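Local coordinates for DHHA1 domain protein (Clostridium perfringens, PDB 3KEW), which probably acts in tRNA editing, as a zinc-binding relative of the alanyl-tRNA synthetase editing domain that may hydrolyse mischarged tRNA, at residues L86-E89 with R90-G94; Q96-L99 with G100-L104. All coordinates share one frame; numbering follows the deposited sequence.

Interaction 1 (L86-E89 with R90-G94); sequences LDWE and RRFDG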
loop_
_atom_site.group_PDB
_atom_site.type_symbol
_atom_site.label_atom_id
_atom_site.label_comp_id
_atom_site.label_asym_id
_atom_site.label_seq_id
_atom_site.Cartn_x
_atom_site.Cartn_y
_atom_site.Cartn_z
ATOM N N LEU A 86 -3.210 -15.462 2.609
ATOM C CA LEU A 86 -3.820 -14.139 2.598
ATOM C C LEU A 86 -5.143 -14.173 1.846
ATOM O O LEU A 86 -5.340 -14.982 0.934
ATOM C CB LEU A 86 -2.890 -13.105 1.946
ATOM C CG LEU A 86 -1.467 -12.855 2.459
ATOM C CD1 LEU A 86 -0.756 -11.798 1.621
ATOM C CD2 LEU A 86 -1.442 -12.437 3.890
ATOM N N ASP A 87 -6.060 -13.303 2.256
ATOM C CA ASP A 87 -7.170 -12.879 1.410
ATOM C C ASP A 87 -6.493 -12.004 0.355
ATOM O O ASP A 87 -6.183 -10.843 0.607
ATOM C CB ASP A 87 -8.156 -12.068 2.264
ATOM C CG ASP A 87 -9.415 -11.624 1.509
ATOM O OD1 ASP A 87 -9.514 -11.743 0.266
ATOM O OD2 ASP A 87 -10.324 -11.125 2.203
ATOM N N TRP A 88 -6.219 -12.593 -0.807
ATOM C CA TRP A 88 -5.451 -11.908 -1.849
ATOM C C TRP A 88 -6.229 -10.789 -2.556
ATOM O O TRP A 88 -5.639 -9.807 -2.998
ATOM C CB TRP A 88 -4.854 -12.883 -2.879
ATOM C CG TRP A 88 -3.971 -12.142 -3.863
ATOM C CD1 TRP A 88 -4.230 -11.896 -5.180
ATOM C CD2 TRP A 88 -2.731 -11.485 -3.568
ATOM N NE1 TRP A 88 -3.215 -11.145 -5.729
ATOM C CE2 TRP A 88 -2.282 -10.885 -4.762
ATOM C CE3 TRP A 88 -1.945 -11.359 -2.411
ATOM C CZ2 TRP A 88 -1.091 -10.167 -4.829
ATOM C CZ3 TRP A 88 -0.760 -10.654 -2.488
ATOM C CH2 TRP A 88 -0.344 -10.074 -3.680
ATOM N N GLU A 89 -7.545 -10.946 -2.659
ATOM C CA GLU A 89 -8.396 -9.934 -3.276
ATOM C C GLU A 89 -8.333 -8.611 -2.508
ATOM O O GLU A 89 -8.154 -7.554 -3.109
ATOM C CB GLU A 89 -9.838 -10.447 -3.415
ATOM C CG GLU A 89 -10.182 -10.988 -4.811
ATOM C CD GLU A 89 -9.219 -12.067 -5.316
ATOM O OE1 GLU A 89 -9.286 -13.216 -4.825
ATOM O OE2 GLU A 89 -8.404 -11.767 -6.220
ATOM N N ARG A 90 -8.439 -8.693 -1.184
ATOM C CA ARG A 90 -8.309 -7.540 -0.307
ATOM C C ARG A 90 -6.921 -6.907 -0.415
ATOM O O ARG A 90 -6.797 -5.687 -0.493
ATOM C CB ARG A 90 -8.560 -7.964 1.133
ATOM C CG ARG A 90 -8.497 -6.839 2.145
ATOM C CD ARG A 90 -8.525 -7.392 3.561
ATOM N NE ARG A 90 -8.139 -6.381 4.544
ATOM C CZ ARG A 90 -8.993 -5.586 5.182
ATOM N NH1 ARG A 90 -10.301 -5.679 4.959
ATOM N NH2 ARG A 90 -8.536 -4.699 6.051
ATOM N N ARG A 91 -5.896 -7.755 -0.398
ATOM C CA ARG A 91 -4.497 -7.341 -0.472
ATOM C C ARG A 91 -4.281 -6.517 -1.717
ATOM O O ARG A 91 -3.805 -5.386 -1.649
ATOM C CB ARG A 91 -3.613 -8.577 -0.629
ATOM C CG ARG A 91 -2.452 -8.694 0.259
ATOM C CD ARG A 91 -1.516 -7.510 0.356
ATOM N NE ARG A 91 -0.503 -7.942 1.309
ATOM C CZ ARG A 91 0.720 -8.337 0.974
ATOM N NH1 ARG A 91 1.132 -8.267 -0.281
ATOM N NH2 ARG A 91 1.547 -8.762 1.909
ATOM N N PHE A 92 -4.595 -7.137 -2.852
ATOM C CA PHE A 92 -4.296 -6.593 -4.170
ATOM C C PHE A 92 -5.098 -5.318 -4.438
ATOM O O PHE A 92 -4.580 -4.366 -5.032
ATOM C CB PHE A 92 -4.537 -7.656 -5.254
ATOM C CG PHE A 92 -3.881 -7.337 -6.572
ATOM C CD1 PHE A 92 -2.510 -7.088 -6.639
ATOM C CD2 PHE A 92 -4.631 -7.281 -7.745
ATOM C CE1 PHE A 92 -1.890 -6.782 -7.852
ATOM C CE2 PHE A 92 -4.023 -6.977 -8.964
ATOM C CZ PHE A 92 -2.644 -6.728 -9.014
ATOM N N ASP A 93 -6.351 -5.300 -3.984
ATOM C CA ASP A 93 -7.190 -4.098 -4.074
ATOM C C ASP A 93 -6.489 -2.889 -3.456
ATOM O O ASP A 93 -6.348 -1.857 -4.105
ATOM C CB ASP A 93 -8.554 -4.316 -3.407
ATOM C CG ASP A 93 -9.387 -3.044 -3.352
ATOM O OD1 ASP A 93 -9.603 -2.428 -4.416
ATOM O OD2 ASP A 93 -9.822 -2.657 -2.244
ATOM N N GLY A 94 -6.022 -3.047 -2.216
ATOM C CA GLY A 94 -5.272 -2.007 -1.513
ATOM C C GLY A 94 -3.954 -1.652 -2.176
ATOM O O GLY A 94 -3.577 -0.485 -2.194
#
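Trp88 takes Phe92 CB over one face of its indole and meets Arg91 at a slant in the first turn of helix 88-112, with Leu86, at the end of strand 82-86, packed along Arg91 from CG to the guanidinium. The tight part begins at the indole: Phe92 CB sits over the five-membered ring, a CH-pi contact 4.1 Å from the centroid. The two rings are near parallel, their planes 21° apart, but slid so far that they barely overlap; Trp88 CZ2 meets Phe92 CD1 at 3.8 Å. Phe92 N donates to Trp88 O at 2.9 Å to complete the turn. With CG anti to its backbone N (chi1 -175°), Trp88 carries its six-membered ring out beside the next turn, where CE3 comes 3.7 Å from Arg91 CB. Arg91 bends at CG (chi2 -51°), and its guanidinium presents one face to Leu86 CD1, which touches CZ at 3.8 Å. The charge of this buried arginine is answered by a salt bridge from NE to Asp49.

The looser side carries the polar residues. Asp87, at the N-cap, has OD1 3.5 Å from Arg90 N and OD2 3.8 Å from Arg90 CB, but the carboxylate and guanidinium do not meet; Arg90 extends away, and its NE bonds to Gly48 O. Exposed Glu89 takes part mainly through its backbone, O accepting from Asp93 N, while the Asp93 carboxylate leaves to a salt bridge with Arg230. The carboxylate of Asp87 lies near the amino end of the helix, where its negative charge would probably interact favourably with the positive end of the helix dipole, while carbon packing beside Arg91 helps fix a guanidinium whose charge is met by Asp49.

Interaction 2 (Q96-L99 with G100-L104); sequences QQHL and GQHLL. With ZN (zinc ion), chain C.
His98 NE2 and His102 NE2 stand only 3.4 Å apart without a hydrogen bond, because both are bonded to one zinc ion, each at 2.3 Å. One turn apart on helix 88-112, the histidines start from different torsions: His98 has CG anti to its backbone N (chi1 -160°), His102 has CG anti to its carbonyl carbon (chi1 -81°), and the rings converge obliquely on the metal with planes 64° apart. Cys195 and three waters complete the zinc shell, water 2 at 2.2 Å from the zinc.

Second-shell groups hold the arrangement. His98 ND1 is hydrogen-bonded to Gln46 OE1, which, with the zinc on NE2, helps fix the rotation of that ring, and His199 packs edge-to-face against the ring of His102. Gln101, bent at CG, brings OE1 to water 1, which donates to it at 2.5 Å. Beneath, His102 N bonds to His98 O, keeping the pair in helical register. The HxxxH spacing and the cysteine are consistent with the zinc site of alanyl-tRNA synthetase editing domains; water 1, bound to the zinc and donating to Gln101 OE1, is probably polarised by the metal and the amide oxygen together.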
loop_
_atom_site.group_PDB
_atom_site.type_symbol
_atom_site.label_atom_id
_atom_site.label_comp_id
_atom_site.label_asym_id
_atom_site.label_seq_id
_atom_site.Cartn_x
_atom_site.Cartn_y
_atom_site.Cartn_z
ATOM N N GLN A 96 -3.358 -1.790 -5.441
ATOM C CA GLN A 96 -3.750 -1.006 -6.633
ATOM C C GLN A 96 -4.174 0.430 -6.312
ATOM O O GLN A 96 -3.745 1.371 -6.993
ATOM C CB GLN A 96 -4.861 -1.715 -7.430
ATOM C CG GLN A 96 -4.408 -2.987 -8.130
ATOM C CD GLN A 96 -5.531 -3.707 -8.836
ATOM O OE1 GLN A 96 -6.579 -3.981 -8.251
ATOM N NE2 GLN A 96 -5.310 -4.041 -10.096
ATOM N N GLN A 97 -4.997 0.611 -5.274
ATOM C CA GLN A 97 -5.445 1.970 -4.882
ATOM C C GLN A 97 -4.313 2.864 -4.423
ATOM O O GLN A 97 -4.333 4.068 -4.680
ATOM C CB GLN A 97 -6.520 1.944 -3.794
ATOM C CG GLN A 97 -7.706 1.040 -4.059
ATOM C CD GLN A 97 -8.145 0.984 -5.518
ATOM O OE1 GLN A 97 -8.473 2.008 -6.129
ATOM N NE2 GLN A 97 -8.177 -0.230 -6.074
ATOM N N HIS A 98 -3.328 2.275 -3.743
ATOM C CA HIS A 98 -2.197 3.037 -3.221
ATOM C C HIS A 98 -1.254 3.471 -4.341
ATOM O O HIS A 98 -0.873 4.638 -4.407
ATOM C CB HIS A 98 -1.444 2.228 -2.157
ATOM C CG HIS A 98 -0.595 3.058 -1.243
ATOM N ND1 HIS A 98 -0.238 2.629 0.017
ATOM C CD2 HIS A 98 -0.036 4.286 -1.393
ATOM C CE1 HIS A 98 0.511 3.550 0.598
ATOM N NE2 HIS A 98 0.646 4.566 -0.235
ATOM N N LEU A 99 -0.859 2.531 -5.200
ATOM C CA LEU A 99 -0.023 2.870 -6.352
ATOM C C LEU A 99 -0.788 3.805 -7.302
ATOM O O LEU A 99 -0.202 4.718 -7.872
ATOM C CB LEU A 99 0.481 1.605 -7.087
ATOM C CG LEU A 99 1.259 1.802 -8.410
ATOM C CD1 LEU A 99 2.517 2.633 -8.207
ATOM C CD2 LEU A 99 1.626 0.493 -9.095
ATOM N N GLY A 100 -2.089 3.566 -7.463
ATOM C CA GLY A 100 -2.971 4.466 -8.208
ATOM C C GLY A 100 -2.856 5.926 -7.781
ATOM O O GLY A 100 -2.706 6.813 -8.625
ATOM N N GLN A 101 -2.894 6.166 -6.469
ATOM C CA GLN A 101 -2.639 7.497 -5.910
ATOM C C GLN A 101 -1.259 8.046 -6.271
ATOM O O GLN A 101 -1.157 9.185 -6.728
ATOM C CB GLN A 101 -2.822 7.508 -4.396
ATOM C CG GLN A 101 -2.534 8.864 -3.745
ATOM C CD GLN A 101 -1.174 8.898 -3.103
ATOM O OE1 GLN A 101 -0.879 8.063 -2.256
ATOM N NE2 GLN A 101 -0.323 9.851 -3.519
ATOM N N HIS A 102 -0.213 7.247 -6.057
ATOM C CA HIS A 102 1.166 7.655 -6.384
ATOM C C HIS A 102 1.328 8.024 -7.862
ATOM O O HIS A 102 2.037 8.980 -8.209
ATOM C CB HIS A 102 2.156 6.521 -6.070
ATOM C CG HIS A 102 2.544 6.417 -4.631
ATOM N ND1 HIS A 102 3.859 6.360 -4.225
ATOM C CD2 HIS A 102 1.796 6.323 -3.505
ATOM C CE1 HIS A 102 3.906 6.254 -2.907
ATOM N NE2 HIS A 102 2.668 6.229 -2.447
ATOM N N LEU A 103 0.708 7.217 -8.720
ATOM C CA LEU A 103 0.755 7.417 -10.169
ATOM C C LEU A 103 0.123 8.747 -10.599
ATOM O O LEU A 103 0.746 9.535 -11.327
ATOM C CB LEU A 103 0.102 6.230 -10.893
ATOM C CG LEU A 103 0.100 6.268 -12.424
ATOM C CD1 LEU A 103 1.518 6.306 -12.990
ATOM C CD2 LEU A 103 -0.678 5.079 -12.977
ATOM N N LEU A 104 -1.094 8.993 -10.123
ATOM C CA LEU A 104 -1.832 10.229 -10.396
ATOM C C LEU A 104 -1.072 11.439 -9.887
ATOM O O LEU A 104 -0.883 12.415 -10.627
ATOM C CB LEU A 104 -3.222 10.197 -9.746
ATOM C CG LEU A 104 -4.326 9.375 -10.402
ATOM C CD1 LEU A 104 -5.566 9.309 -9.481
ATOM C CD2 LEU A 104 -4.718 9.897 -11.784
HETATM ZN ZN ZN C . 2.263 6.235 -0.190
HETATM O O HOH W 1 1.010 8.124 -0.691
HETATM O O HOH W 2 3.729 7.880 0.192
HETATM O O HOH W 3 1.584 6.614 2.093
#

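Overall arrangement
From the N terminus, the chain runs through the closed antiparallel barrel, whose strand 82-86 leads straight into helix 88-112. Interaction 1 lies at this passage, and interaction 2 follows farther along the same helix, their centres about 15 Å apart. They stand in series, neither nesting nor crossing, and each is local to consecutive turns, so neither closes a long loop. Residues 86-94 are tied to the loop before strand 51-53 and to the C-terminal end of the chain; residues 96-104 pack against strands 126-131 and 220-227 and helix 136-152. The helix thus connects the barrel to the zinc-bearing part, where Cys195 brings in a later portion of the chain.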